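Local atomic coordinates of SLT domain-containing protein (Bdellovibrio bacteriovorus HD100, PDB entry 6TAB), a protein that acts as a lysozyme-type peptidoglycan hydrolase with altered substrate specificity, facilitating the exit of this predatory bacterium from its prey cell. Residues D107-P110 / A111-L115; L123-A126 / Q127-Y131; A133-L136 / S137-R141; S242-S245 / W246-L250. All coordinates share one frame; numbering follows the deposited sequence.

Contact 1. Residues D107-P110 / A111-L115; sequences DVIP and ADRSL
Arg113 folds back over the turn that precedes it and directs two N-H groups at one acceptor, Pro110 O. The backbone bond, 3.2 Å from Arg113 N to Pro110 O, closes the type I beta turn that runs from Pro110 to Arg113 and opens into a short helix. The side chain supplies the second bond, with Arg113 NH1 3.0 Å from Pro110 O and the oxygen lying near the guanidinium plane, at the edge of the group. The two donors approach from opposite faces of the carbonyl plane, both well above it and not on a lone pair. Arg113 CG stands between its own backbone N and carbonyl carbon (chi1 62°), which carries CG to 3.2 Å from Pro110 O; the chain runs extended to NE, and a turn at the last torsion (chi4 -85°) then swings NH1 back to the same oxygen.

Van der Waals contacts flank the hydrogen bonds. Ile109 CG2 lies 3.5 Å above the plane of the Arg113 guanidinium, displaced toward its rim. On the proline ring, Pro110 CB meets Asp112 OD1 at 3.5 Å. Asp112 occupies the N-cap position without capping the helix; its carboxylate accepts instead from the backbone N atoms of Ile214 and Ala215.

The turn thus joins the loop after helix 87-101 to helix 113-116. Pro110 packs on Tyr120 and Ile214, while Leu115 rests against Tyr240 and Val244 of helix 238-248.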
ATOM      1  N   ASP A 107       4.982  11.894  -7.856  1.00 13.29           N
ATOM      2  CA  ASP A 107       5.502  13.298  -7.889  1.00 15.44           C
ATOM      3  C   ASP A 107       5.837  13.830  -6.479  1.00 14.33           C
ATOM      4  O   ASP A 107       6.385  14.928  -6.349  1.00 18.83           O
ATOM      5  CB  ASP A 107       4.528  14.269  -8.579  1.00 18.12           C
ATOM      6  CG  ASP A 107       4.564  14.238 -10.109  1.00 22.51           C
ATOM      7  OD1 ASP A 107       5.596  13.863 -10.680  1.00 31.57           O
ATOM      8  OD2 ASP A 107       3.552  14.612 -10.710  1.00 32.39           O
ATOM      9  N   VAL A 108       5.441  13.133  -5.413  1.00 12.12           N
ATOM     10  CA  VAL A 108       5.701  13.635  -4.033  1.00 12.71           C
ATOM     11  C   VAL A 108       7.184  13.450  -3.668  1.00 12.40           C
ATOM     12  O   VAL A 108       7.768  12.396  -3.946  1.00 14.42           O
ATOM     13  CB  VAL A 108       4.822  12.875  -2.998  1.00 15.53           C
ATOM     14  CG1 VAL A 108       5.070  13.322  -1.567  1.00 17.49           C
ATOM     15  CG2 VAL A 108       3.366  12.996  -3.346  1.00 18.16           C
ATOM     16  N   ILE A 109       7.780  14.421  -2.987  1.00 12.67           N
ATOM     17  CA  ILE A 109       9.039  14.224  -2.328  1.00 13.58           C
ATOM     18  C   ILE A 109       8.704  14.225  -0.807  1.00 12.51           C
ATOM     19  O   ILE A 109       8.381  15.283  -0.186  1.00 15.17           O
ATOM     20  CB  ILE A 109      10.115  15.317  -2.629  1.00 14.95           C
ATOM     21  CG1 ILE A 109      10.428  15.311  -4.124  1.00 16.74           C
ATOM     22  CG2 ILE A 109      11.392  15.162  -1.788  1.00 16.37           C
ATOM     23  CD1 ILE A 109      11.334  16.412  -4.595  1.00 22.34           C
ATOM     24  N   PRO A 110       8.591  13.046  -0.133  1.00 12.49           N
ATOM     25  CA  PRO A 110       7.930  12.939   1.174  1.00 13.23           C
ATOM     26  C   PRO A 110       8.726  13.550   2.350  1.00 12.15           C
ATOM     27  O   PRO A 110       9.972  13.399   2.401  1.00 12.82           O
ATOM     28  CB  PRO A 110       7.710  11.445   1.415  1.00 16.62           C
ATOM     29  CG  PRO A 110       8.328  10.751   0.317  1.00 21.15           C
ATOM     30  CD  PRO A 110       8.922  11.706  -0.663  1.00 15.04           C
ATOM     31  N   ALA A 111       8.018  14.191   3.304  1.00 12.31           N
ATOM     32  CA  ALA A 111       8.661  14.841   4.457  1.00 12.48           C
ATOM     33  C   ALA A 111       9.344  13.849   5.399  1.00 14.16           C
ATOM     34  O   ALA A 111      10.245  14.281   6.148  1.00 16.12           O
ATOM     35  CB  ALA A 111       7.689  15.677   5.233  1.00 14.40           C
ATOM     36  N   ASP A 112       8.914  12.583   5.394  1.00 13.14           N
ATOM     37  CA  ASP A 112       9.514  11.509   6.224  1.00 13.78           C
ATOM     38  C   ASP A 112      10.465  10.612   5.413  1.00 12.51           C
ATOM     39  O   ASP A 112      10.734   9.463   5.833  1.00 13.59           O
ATOM     40  CB  ASP A 112       8.407  10.751   6.945  1.00 14.59           C
ATOM     41  CG  ASP A 112       7.295  10.214   6.050  1.00 14.15           C
ATOM     42  OD1 ASP A 112       7.290  10.512   4.798  1.00 15.57           O
ATOM     43  OD2 ASP A 112       6.392   9.502   6.613  1.00 15.44           O
ATOM     44  N   ARG A 113      11.030  11.085   4.295  1.00 12.46           N
ATOM     45  CA  ARG A 113      12.063  10.331   3.567  1.00 13.02           C
ATOM     46  C   ARG A 113      13.278  10.022   4.462  1.00 12.59           C
ATOM     47  O   ARG A 113      13.878   8.936   4.302  1.00 13.34           O
ATOM     48  CB  ARG A 113      12.452  11.064   2.284  1.00 13.04           C
ATOM     49  CG  ARG A 113      13.059  12.451   2.470  1.00 13.87           C
ATOM     50  CD  ARG A 113      13.042  13.252   1.166  1.00 14.25           C
ATOM     51  NE  ARG A 113      13.628  14.593   1.248  1.00 14.00           N
ATOM     52  CZ  ARG A 113      13.007  15.723   1.641  1.00 13.19           C
ATOM     53  NH1 ARG A 113      11.714  15.746   1.948  1.00 12.89           N
ATOM     54  NH2 ARG A 113      13.731  16.844   1.655  1.00 16.07           N
ATOM     55  N   SER A 114      13.628  10.868   5.444  1.00 13.64           N
ATOM     56  CA  SER A 114      14.808  10.556   6.280  1.00 14.54           C
ATOM     57  C   SER A 114      14.617   9.240   7.065  1.00 16.17           C
ATOM     58  O   SER A 114      15.605   8.600   7.428  1.00 17.68           O
ATOM     59  CB  SER A 114      15.174  11.717   7.202  1.00 16.83           C
ATOM     60  OG  SER A 114      14.123  12.056   8.121  1.00 20.67           O
ATOM     61  N   LEU A 115      13.357   8.899   7.368  1.00 14.57           N
ATOM     62  CA  LEU A 115      12.995   7.642   8.044  1.00 14.54           C
ATOM     63  C   LEU A 115      12.871   6.479   7.051  1.00 14.73           C
ATOM     64  O   LEU A 115      13.508   5.423   7.228  1.00 16.39           O
ATOM     65  CB  LEU A 115      11.678   7.822   8.820  1.00 15.87           C
ATOM     66  CG  LEU A 115      11.093   6.568   9.479  1.00 17.14           C
ATOM     67  CD1 LEU A 115      12.033   5.973  10.498  1.00 19.80           C
ATOM     68  CD2 LEU A 115       9.724   6.828  10.101  1.00 20.22           C
TER

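Contact 2. Residues L123-A126 / Q127-Y131; sequences LSYA and QRKQY
Ser124 and Gln127 form a capping box at the start of helix 125-144. Gln127 N donates to Ser124 OG at 3.1 Å, and in return Ser124 N donates to Gln127 OE1 at 3.0 Å, in the amide carbonyl plane and on a lone pair (N-H...O angle 166°). Ser124 OG reaches its donor because it sits between the backbone N and the carbonyl carbon (chi1 71°). Leu123 crosses the glutamine at about a right angle, its CD2 3.8 Å from Gln127 OE1.

One residue further on, Arg128 turns back with a bend at chi3. Its NH1 makes a weak bond of 2.9 Å to Leu123 O, which lies at the guanidinium edge, while Tyr125 CA lies over one face. Arg128 NH2 meets the edge of the Tyr125 ring, the two planes 77° apart, and Lys129 CD runs past Tyr125 CE2 at 3.8 Å.

Farther out, Gln127 NE2 bonds to Glu75, Arg128 NE to Leu106 O, and Asp99 receives both Tyr125 OH and the salt-bridging Lys129 NZ.

The chemistry is that of a helix N-terminus: two side-chain oxygens each take up a backbone N-H where no preceding turn supplies a carbonyl, and the flanking polar ends bind neighbouring segments.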
ATOM      1  N   LEU A 123      16.078   9.394  -6.682  1.00 15.12           N
ATOM      2  CA  LEU A 123      15.542   8.262  -7.463  1.00 15.39           C
ATOM      3  C   LEU A 123      14.948   8.742  -8.805  1.00 15.13           C
ATOM      4  O   LEU A 123      14.236   9.765  -8.859  1.00 16.92           O
ATOM      5  CB  LEU A 123      14.473   7.507  -6.652  1.00 14.37           C
ATOM      6  CG  LEU A 123      14.935   6.865  -5.343  1.00 16.82           C
ATOM      7  CD1 LEU A 123      13.767   6.114  -4.692  1.00 19.69           C
ATOM      8  CD2 LEU A 123      16.135   5.939  -5.535  1.00 20.14           C
ATOM      9  N   SER A 124      15.186   7.986  -9.880  1.00 14.67           N
ATOM     10  CA  SER A 124      14.483   8.120 -11.167  1.00 15.20           C
ATOM     11  C   SER A 124      13.010   7.700 -11.032  1.00 14.36           C
ATOM     12  O   SER A 124      12.624   6.995 -10.070  1.00 13.94           O
ATOM     13  CB  SER A 124      15.178   7.268 -12.242  1.00 17.09           C
ATOM     14  OG  SER A 124      14.953   5.892 -11.977  1.00 17.19           O
ATOM     15  N   TYR A 125      12.224   8.019 -12.068  1.00 15.69           N
ATOM     16  CA  TYR A 125      10.824   7.537 -12.123  1.00 14.47           C
ATOM     17  C   TYR A 125      10.776   6.002 -12.015  1.00 14.20           C
ATOM     18  O   TYR A 125       9.976   5.459 -11.248  1.00 13.46           O
ATOM     19  CB  TYR A 125      10.128   8.061 -13.385  1.00 15.31           C
ATOM     20  CG  TYR A 125       8.662   7.706 -13.498  1.00 15.28           C
ATOM     21  CD1 TYR A 125       7.696   8.337 -12.716  1.00 14.99           C
ATOM     22  CD2 TYR A 125       8.202   6.779 -14.419  1.00 15.33           C
ATOM     23  CE1 TYR A 125       6.347   8.023 -12.829  1.00 14.92           C
ATOM     24  CE2 TYR A 125       6.853   6.471 -14.553  1.00 15.51           C
ATOM     25  CZ  TYR A 125       5.906   7.079 -13.744  1.00 13.77           C
ATOM     26  OH  TYR A 125       4.557   6.821 -13.868  1.00 14.73           O
ATOM     27  N   ALA A 126      11.583   5.305 -12.830  1.00 14.79           N
ATOM     28  CA  ALA A 126      11.614   3.796 -12.799  1.00 15.83           C
ATOM     29  C   ALA A 126      11.955   3.266 -11.404  1.00 14.49           C
ATOM     30  O   ALA A 126      11.319   2.297 -10.947  1.00 14.81           O
ATOM     31  CB  ALA A 126      12.596   3.261 -13.810  1.00 17.89           C
ATOM     32  N   GLN A 127      12.933   3.902 -10.734  1.00 13.54           N
ATOM     33  CA  GLN A 127      13.304   3.499  -9.370  1.00 13.54           C
ATOM     34  C   GLN A 127      12.174   3.754  -8.354  1.00 12.28           C
ATOM     35  O   GLN A 127      11.965   2.944  -7.423  1.00 12.82           O
ATOM     36  CB  GLN A 127      14.633   4.148  -8.943  1.00 14.26           C
ATOM     37  CG  GLN A 127      15.892   3.669  -9.703  1.00 15.53           C
ATOM     38  CD  GLN A 127      17.119   4.486  -9.354  1.00 16.78           C
ATOM     39  OE1 GLN A 127      17.059   5.728  -9.254  1.00 16.93           O
ATOM     40  NE2 GLN A 127      18.238   3.802  -9.110  1.00 21.99           N
ATOM     41  N   ARG A 128      11.466   4.906  -8.493  1.00 12.97           N
ATOM     42  CA  ARG A 128      10.316   5.172  -7.577  1.00 12.34           C
ATOM     43  C   ARG A 128       9.223   4.099  -7.778  1.00 11.83           C
ATOM     44  O   ARG A 128       8.551   3.725  -6.783  1.00 12.25           O
ATOM     45  CB  ARG A 128       9.777   6.611  -7.777  1.00 12.71           C
ATOM     46  CG  ARG A 128      10.749   7.721  -7.360  1.00 13.57           C
ATOM     47  CD  ARG A 128      10.179   9.140  -7.270  1.00 16.05           C
ATOM     48  NE  ARG A 128       9.531   9.657  -8.460  1.00 16.43           N
ATOM     49  CZ  ARG A 128      10.118  10.310  -9.464  1.00 16.36           C
ATOM     50  NH1 ARG A 128      11.450  10.352  -9.559  1.00 18.96           N
ATOM     51  NH2 ARG A 128       9.352  10.910 -10.377  1.00 18.43           N
ATOM     52  N   LYS A 129       8.978   3.667  -9.023  1.00 12.40           N
ATOM     53  CA  LYS A 129       7.969   2.585  -9.252  1.00 12.93           C
ATOM     54  C   LYS A 129       8.438   1.267  -8.586  1.00 12.16           C
ATOM     55  O   LYS A 129       7.627   0.546  -7.978  1.00 13.20           O
ATOM     56  CB  LYS A 129       7.655   2.403 -10.739  1.00 13.23           C
ATOM     57  CG  LYS A 129       6.915   3.596 -11.350  1.00 14.24           C
ATOM     58  CD  LYS A 129       6.014   3.298 -12.548  1.00 18.74           C
ATOM     59  CE  LYS A 129       6.685   2.658 -13.721  1.00 19.85           C
ATOM     60  NZ  LYS A 129       5.821   2.407 -14.896  1.00 16.95           N
ATOM     61  N   GLN A 130       9.737   0.932  -8.702  1.00 12.23           N
ATOM     62  CA  GLN A 130      10.278  -0.253  -8.007  1.00 12.73           C
ATOM     63  C   GLN A 130      10.086  -0.129  -6.484  1.00 12.17           C
ATOM     64  O   GLN A 130       9.735  -1.151  -5.816  1.00 12.42           O
ATOM     65  CB  GLN A 130      11.752  -0.481  -8.380  1.00 12.94           C
ATOM     66  CG  GLN A 130      11.978  -0.967  -9.813  1.00 14.11           C
ATOM     67  CD  GLN A 130      13.446  -1.013 -10.167  1.00 14.91           C
ATOM     68  OE1 GLN A 130      14.271  -1.543  -9.421  1.00 15.94           O
ATOM     69  NE2 GLN A 130      13.796  -0.489 -11.334  1.00 21.27           N
ATOM     70  N   TYR A 131      10.369   1.055  -5.908  1.00 11.67           N
ATOM     71  CA  TYR A 131      10.227   1.321  -4.470  1.00 11.10           C
ATOM     72  C   TYR A 131       8.775   1.044  -4.015  1.00 11.17           C
ATOM     73  O   TYR A 131       8.512   0.317  -3.045  1.00 12.07           O
ATOM     74  CB  TYR A 131      10.648   2.788  -4.152  1.00 11.57           C
ATOM     75  CG  TYR A 131      10.412   3.135  -2.698  1.00 11.37           C
ATOM     76  CD1 TYR A 131      11.301   2.741  -1.708  1.00 11.61           C
ATOM     77  CD2 TYR A 131       9.282   3.830  -2.288  1.00 12.29           C
ATOM     78  CE1 TYR A 131      11.063   2.951  -0.357  1.00 11.86           C
ATOM     79  CE2 TYR A 131       9.044   4.100  -0.951  1.00 11.96           C
ATOM     80  CZ  TYR A 131       9.923   3.659   0.029  1.00 11.79           C
ATOM     81  OH  TYR A 131       9.652   3.878   1.363  1.00 12.93           O
TER

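Contact 3. Residues A133-L136 / S137-R141; sequences AFVL and SSMVR
Two successive serines, Ser137 and Ser138, hold OG between the backbone N and the carbonyl carbon (chi1 77° and 72°), which turns each hydroxyl back onto the helix, toward the carbonyl three residues earlier. Ser137 OG donates to Phe134 O at 2.8 Å, tilted slightly from the carbonyl plane; Ser138 OG donates to Val135 O at 2.8 Å, in the plane and on a lone pair. Both oxygens also keep their helical bonds, 3.0 Å from Ser138 N to Phe134 O and 3.0 Å from Met139 N to Val135 O. Each carbonyl is therefore gripped twice, by an amide nearly along the C=O axis and by a hydroxyl approaching at about 120° to the C=O bond, and each buried hydroxyl places its proton within its own helix.

Met139 adds apolar contact beside the same Val135 carbonyl, its SD 4.1 Å from Val135 CG1 and 4.4 Å from Leu136 CD2.

This is the buried middle of helix 125-144, near the centre of the chain. Leu136 packs on Ile201 and Leu204 of helix 193-211, Ala133 on Val94 and Tyr95 of helix 87-101, and Ser138 on Ile243 and Trp246 of helix 238-248; Ser137 OG also bonds to Leu79 N, in the loop before helix 87-101.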
ATOM      1  N   ALA A 133       6.263  -0.555  -5.507  1.00 12.33           N
ATOM      2  CA  ALA A 133       5.851  -1.998  -5.602  1.00 12.08           C
ATOM      3  C   ALA A 133       6.393  -2.823  -4.407  1.00 11.81           C
ATOM      4  O   ALA A 133       5.663  -3.645  -3.841  1.00 12.53           O
ATOM      5  CB  ALA A 133       6.240  -2.582  -6.926  1.00 13.21           C
ATOM      6  N   PHE A 134       7.640  -2.566  -3.989  1.00 11.54           N
ATOM      7  CA  PHE A 134       8.205  -3.248  -2.835  1.00 11.43           C
ATOM      8  C   PHE A 134       7.420  -2.901  -1.556  1.00 10.84           C
ATOM      9  O   PHE A 134       7.031  -3.776  -0.734  1.00 11.85           O
ATOM     10  CB  PHE A 134       9.697  -2.939  -2.660  1.00 11.74           C
ATOM     11  CG  PHE A 134      10.317  -3.707  -1.510  1.00 11.84           C
ATOM     12  CD1 PHE A 134      10.252  -3.224  -0.206  1.00 13.10           C
ATOM     13  CD2 PHE A 134      10.875  -4.972  -1.697  1.00 12.72           C
ATOM     14  CE1 PHE A 134      10.741  -3.956   0.868  1.00 13.83           C
ATOM     15  CE2 PHE A 134      11.364  -5.704  -0.619  1.00 13.77           C
ATOM     16  CZ  PHE A 134      11.293  -5.214   0.664  1.00 13.47           C
ATOM     17  N   VAL A 135       7.186  -1.591  -1.299  1.00 11.62           N
ATOM     18  CA  VAL A 135       6.458  -1.191  -0.076  1.00 11.38           C
ATOM     19  C   VAL A 135       5.043  -1.811  -0.050  1.00 11.25           C
ATOM     20  O   VAL A 135       4.602  -2.360   0.979  1.00 12.25           O
ATOM     21  CB  VAL A 135       6.421   0.335   0.107  1.00 12.66           C
ATOM     22  CG1 VAL A 135       5.485   0.746   1.238  1.00 14.84           C
ATOM     23  CG2 VAL A 135       7.830   0.876   0.352  1.00 13.46           C
ATOM     24  N   LEU A 136       4.328  -1.765  -1.192  1.00 11.58           N
ATOM     25  CA  LEU A 136       3.021  -2.431  -1.255  1.00 11.62           C
ATOM     26  C   LEU A 136       3.144  -3.921  -0.889  1.00 11.73           C
ATOM     27  O   LEU A 136       2.275  -4.461  -0.141  1.00 12.03           O
ATOM     28  CB  LEU A 136       2.407  -2.276  -2.660  1.00 12.86           C
ATOM     29  CG  LEU A 136       1.727  -0.962  -2.974  1.00 15.09           C
ATOM     30  CD1 LEU A 136       1.500  -0.828  -4.476  1.00 16.77           C
ATOM     31  CD2 LEU A 136       0.387  -0.835  -2.232  1.00 15.27           C
ATOM     32  N   SER A 137       4.196  -4.623  -1.364  1.00 11.55           N
ATOM     33  CA  SER A 137       4.377  -6.068  -1.064  1.00 12.10           C
ATOM     34  C   SER A 137       4.610  -6.276   0.438  1.00 12.46           C
ATOM     35  O   SER A 137       4.185  -7.321   0.988  1.00 13.12           O
ATOM     36  CB  SER A 137       5.445  -6.710  -1.940  1.00 12.31           C
ATOM     37  OG  SER A 137       6.786  -6.396  -1.535  1.00 12.21           O
ATOM     38  N   SER A 138       5.298  -5.334   1.113  1.00 12.08           N
ATOM     39  CA  SER A 138       5.526  -5.421   2.556  1.00 12.46           C
ATOM     40  C   SER A 138       4.215  -5.224   3.332  1.00 12.65           C
ATOM     41  O   SER A 138       3.989  -5.851   4.393  1.00 13.31           O
ATOM     42  CB  SER A 138       6.657  -4.521   3.041  1.00 13.02           C
ATOM     43  OG  SER A 138       6.329  -3.150   3.037  1.00 14.00           O
ATOM     44  N   MET A 139       3.350  -4.319   2.836  1.00 11.96           N
ATOM     45  CA  MET A 139       2.018  -4.133   3.453  1.00 12.37           C
ATOM     46  C   MET A 139       1.168  -5.415   3.289  1.00 13.20           C
ATOM     47  O   MET A 139       0.481  -5.845   4.245  1.00 14.28           O
ATOM     48  CB  MET A 139       1.327  -2.908   2.841  1.00 13.40           C
ATOM     49  CG  MET A 139       2.076  -1.593   3.114  1.00 13.52           C
ATOM     50  SD  MET A 139       1.574  -0.232   1.977  1.00 14.22           S
ATOM     51  CE  MET A 139      -0.174  -0.128   2.373  1.00 16.68           C
ATOM     52  N   VAL A 140       1.191  -6.011   2.089  1.00 12.63           N
ATOM     53  CA  VAL A 140       0.473  -7.296   1.837  1.00 12.52           C
ATOM     54  C   VAL A 140       0.967  -8.385   2.810  1.00 13.26           C
ATOM     55  O   VAL A 140       0.136  -9.146   3.349  1.00 14.42           O
ATOM     56  CB  VAL A 140       0.611  -7.703   0.359  1.00 12.80           C
ATOM     57  CG1 VAL A 140       0.108  -9.137   0.144  1.00 14.31           C
ATOM     58  CG2 VAL A 140      -0.096  -6.712  -0.585  1.00 13.20           C
ATOM     59  N   ARG A 141       2.285  -8.468   3.023  1.00 13.03           N
ATOM     60  CA  ARG A 141       2.852  -9.496   3.929  1.00 13.72           C
ATOM     61  C   ARG A 141       2.127  -9.445   5.282  1.00 15.10           C
ATOM     62  O   ARG A 141       1.741 -10.500   5.816  1.00 17.33           O
ATOM     63  CB  ARG A 141       4.364  -9.287   4.149  1.00 16.83           C
ATOM     64  CG  ARG A 141       4.996 -10.043   5.321  1.00 20.51           C
ATOM     65  CD  ARG A 141       4.906 -11.547   5.310  1.00 21.63           C
ATOM     66  NE  ARG A 141       5.461 -12.083   6.566  1.00 25.87           N
ATOM     67  CZ  ARG A 141       4.771 -12.302   7.682  1.00 26.74           C
ATOM     68  NH1 ARG A 141       3.482 -11.983   7.747  1.00 28.83           N
ATOM     69  NH2 ARG A 141       5.391 -12.856   8.721  1.00 36.86           N
TER

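Contact 4. Residues S242-S245 / W246-L250; sequences SIVS and WSQNL
Ser242 and Trp246, one helical turn apart, form an i to i+4 contact in which a serine CH2 and a backbone carbonyl lie over an indole; it sits on helix 238-248, near the C-terminus of the chain. Ser242 CB stands 4.0 Å from the centroid of the six-membered ring of Trp246, 16° off the ring normal, a CH-pi contact over the face. Closer to the backbone, Ser242 O lies 3.2 Å above the indole plane, displaced toward its rim and nearest to Trp246 CG. The ring takes this position because Trp246 CG is anti to the carbonyl carbon (chi1 -62°), and chi2 of -14° then lays the indole flat against the preceding turn.

The same carbonyl oxygen accepts the helical bond from Trp246 N, with 2.9 Å between Trp246 N and Ser242 O and a nearly straight N-H...O line. Similar bonds follow, 3.1 Å from Ser247 N to Ile243 O and 3.0 Å from Gln248 N to Val244 O. The next bond, from Asn249 N to Ser245 O at 3.2 Å, is weak. The aliphatic part of Gln248 rises beside its own turn, CG 3.4 Å from Val244 O.

Neighbours take the hydroxyls: Ser242 OG bonds to Thr238 O, and Ser247 OG to Phe116 O. Val244 packs on Phe116 of helix 113-116.

Chemically, Ser242 plays two roles: its hydroxyl is bound back along the helix while the methylene meets the aromatic face, and its carbonyl oxygen accepts from Trp246 N while packing against the indole.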
ATOM      1  N   SER A 242       9.112  -3.822  10.866  1.00 16.03           N
ATOM      2  CA  SER A 242       9.607  -4.540   9.711  1.00 16.34           C
ATOM      3  C   SER A 242       9.457  -3.740   8.411  1.00 14.62           C
ATOM      4  O   SER A 242      10.388  -3.670   7.612  1.00 15.06           O
ATOM      5  CB  SER A 242       8.944  -5.908   9.569  1.00 17.90           C
ATOM      6  OG  SER A 242       9.219  -6.768  10.673  1.00 23.09           O
ATOM      7  N   ILE A 243       8.290  -3.128   8.197  1.00 14.18           N
ATOM      8  CA  ILE A 243       8.079  -2.314   6.988  1.00 13.20           C
ATOM      9  C   ILE A 243       9.124  -1.189   6.931  1.00 12.41           C
ATOM     10  O   ILE A 243       9.751  -0.954   5.869  1.00 13.26           O
ATOM     11  CB  ILE A 243       6.623  -1.786   6.926  1.00 12.95           C
ATOM     12  CG1 ILE A 243       5.646  -2.947   6.691  1.00 13.87           C
ATOM     13  CG2 ILE A 243       6.445  -0.728   5.829  1.00 13.90           C
ATOM     14  CD1 ILE A 243       4.184  -2.625   6.878  1.00 14.71           C
ATOM     15  N   VAL A 244       9.316  -0.472   8.058  1.00 13.03           N
ATOM     16  CA  VAL A 244      10.293   0.650   8.076  1.00 14.00           C
ATOM     17  C   VAL A 244      11.728   0.132   7.823  1.00 13.20           C
ATOM     18  O   VAL A 244      12.471   0.722   7.054  1.00 13.49           O
ATOM     19  CB  VAL A 244      10.239   1.421   9.413  1.00 17.35           C
ATOM     20  CG1 VAL A 244      11.430   2.358   9.620  1.00 20.37           C
ATOM     21  CG2 VAL A 244       8.944   2.191   9.537  1.00 18.71           C
ATOM     22  N   SER A 245      12.128  -0.975   8.509  1.00 15.00           N
ATOM     23  CA  SER A 245      13.478  -1.534   8.388  1.00 15.36           C
ATOM     24  C   SER A 245      13.762  -1.987   6.941  1.00 13.87           C
ATOM     25  O   SER A 245      14.818  -1.674   6.349  1.00 15.78           O
ATOM     26  CB  SER A 245      13.700  -2.675   9.365  1.00 19.15           C
ATOM     27  OG  SER A 245      15.057  -3.114   9.327  1.00 24.61           O
ATOM     28  N   TRP A 246      12.828  -2.751   6.365  1.00 13.77           N
ATOM     29  CA  TRP A 246      13.039  -3.282   5.010  1.00 13.97           C
ATOM     30  C   TRP A 246      13.133  -2.136   3.992  1.00 14.24           C
ATOM     31  O   TRP A 246      13.967  -2.172   3.091  1.00 16.07           O
ATOM     32  CB  TRP A 246      11.965  -4.295   4.638  1.00 13.95           C
ATOM     33  CG  TRP A 246      11.902  -5.536   5.496  1.00 16.62           C
ATOM     34  CD1 TRP A 246      12.817  -6.004   6.388  1.00 20.08           C
ATOM     35  CD2 TRP A 246      10.773  -6.420   5.600  1.00 16.25           C
ATOM     36  NE1 TRP A 246      12.342  -7.136   7.026  1.00 23.05           N
ATOM     37  CE2 TRP A 246      11.082  -7.415   6.554  1.00 20.45           C
ATOM     38  CE3 TRP A 246       9.503  -6.411   5.023  1.00 16.56           C
ATOM     39  CZ2 TRP A 246      10.179  -8.423   6.890  1.00 22.09           C
ATOM     40  CZ3 TRP A 246       8.621  -7.424   5.332  1.00 17.04           C
ATOM     41  CH2 TRP A 246       8.963  -8.430   6.247  1.00 20.62           C
ATOM     42  N   SER A 247      12.267  -1.115   4.117  1.00 13.04           N
ATOM     43  CA  SER A 247      12.290   0.067   3.226  1.00 12.84           C
ATOM     44  C   SER A 247      13.648   0.791   3.279  1.00 12.51           C
ATOM     45  O   SER A 247      14.305   1.033   2.250  1.00 14.24           O
ATOM     46  CB  SER A 247      11.153   1.008   3.609  1.00 13.39           C
ATOM     47  OG  SER A 247      11.199   2.233   2.883  1.00 13.96           O
ATOM     48  N   GLN A 248      14.092   1.133   4.505  1.00 12.43           N
ATOM     49  CA  GLN A 248      15.266   2.021   4.658  1.00 15.45           C
ATOM     50  C   GLN A 248      16.569   1.285   4.296  1.00 14.23           C
ATOM     51  O   GLN A 248      17.587   1.967   3.994  1.00 15.94           O
ATOM     52  CB  GLN A 248      15.269   2.686   6.030  1.00 16.80           C
ATOM     53  CG  GLN A 248      15.680   1.743   7.137  1.00 15.56           C
ATOM     54  CD  GLN A 248      15.358   2.193   8.557  1.00 20.91           C
ATOM     55  OE1 GLN A 248      14.808   3.258   8.857  1.00 22.27           O
ATOM     56  NE2 GLN A 248      15.661   1.324   9.464  1.00 18.96           N
ATOM     57  N   ASN A 249      16.544  -0.057   4.243  1.00 14.39           N
ATOM     58  CA  ASN A 249      17.735  -0.869   3.886  1.00 15.20           C
ATOM     59  C   ASN A 249      17.745  -1.316   2.412  1.00 14.53           C
ATOM     60  O   ASN A 249      18.701  -2.020   2.004  1.00 16.43           O
ATOM     61  CB  ASN A 249      17.885  -2.029   4.872  1.00 17.25           C
ATOM     62  CG  ASN A 249      18.322  -1.533   6.246  1.00 18.08           C
ATOM     63  OD1 ASN A 249      17.720  -1.846   7.259  1.00 25.96           O
ATOM     64  ND2 ASN A 249      19.435  -0.813   6.300  1.00 23.16           N
ATOM     65  N   LEU A 250      16.766  -0.905   1.597  1.00 13.13           N
ATOM     66  CA  LEU A 250      16.852  -1.141   0.179  1.00 12.96           C
ATOM     67  C   LEU A 250      18.116  -0.443  -0.358  1.00 12.85           C
ATOM     68  O   LEU A 250      18.410   0.715   0.030  1.00 14.46           O
ATOM     69  CB  LEU A 250      15.584  -0.626  -0.518  1.00 12.54           C
ATOM     70  CG  LEU A 250      14.218  -1.327  -0.200  1.00 16.98           C
ATOM     71  CD1 LEU A 250      13.136  -0.554  -0.887  1.00 13.59           C
ATOM     72  CD2 LEU A 250      14.290  -2.790  -0.643  1.00 13.46           C
TER

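Contacts 1 to 4 follow one another along the chain. Contacts 2 and 3 are successive parts of helix 125-144, their centres 15 Å apart, at its capped start and in its buried middle. Contact 4, on helix 238-248, lies 11 Å from contact 3 between centres, and the two pack directly, Phe134 CD1 lying 4.0 Å from Leu250 CD1. It also reaches contact 2, where Tyr131 OH and Ser247 OG are 2.7 Å apart in a probable hydrogen bond, and it packs on contact 1, 14 Å away between centres. The C-terminal helix thus touches all three other sites, bringing helix 113-116 and the long helix 125-144 of the lysozyme-like fold together.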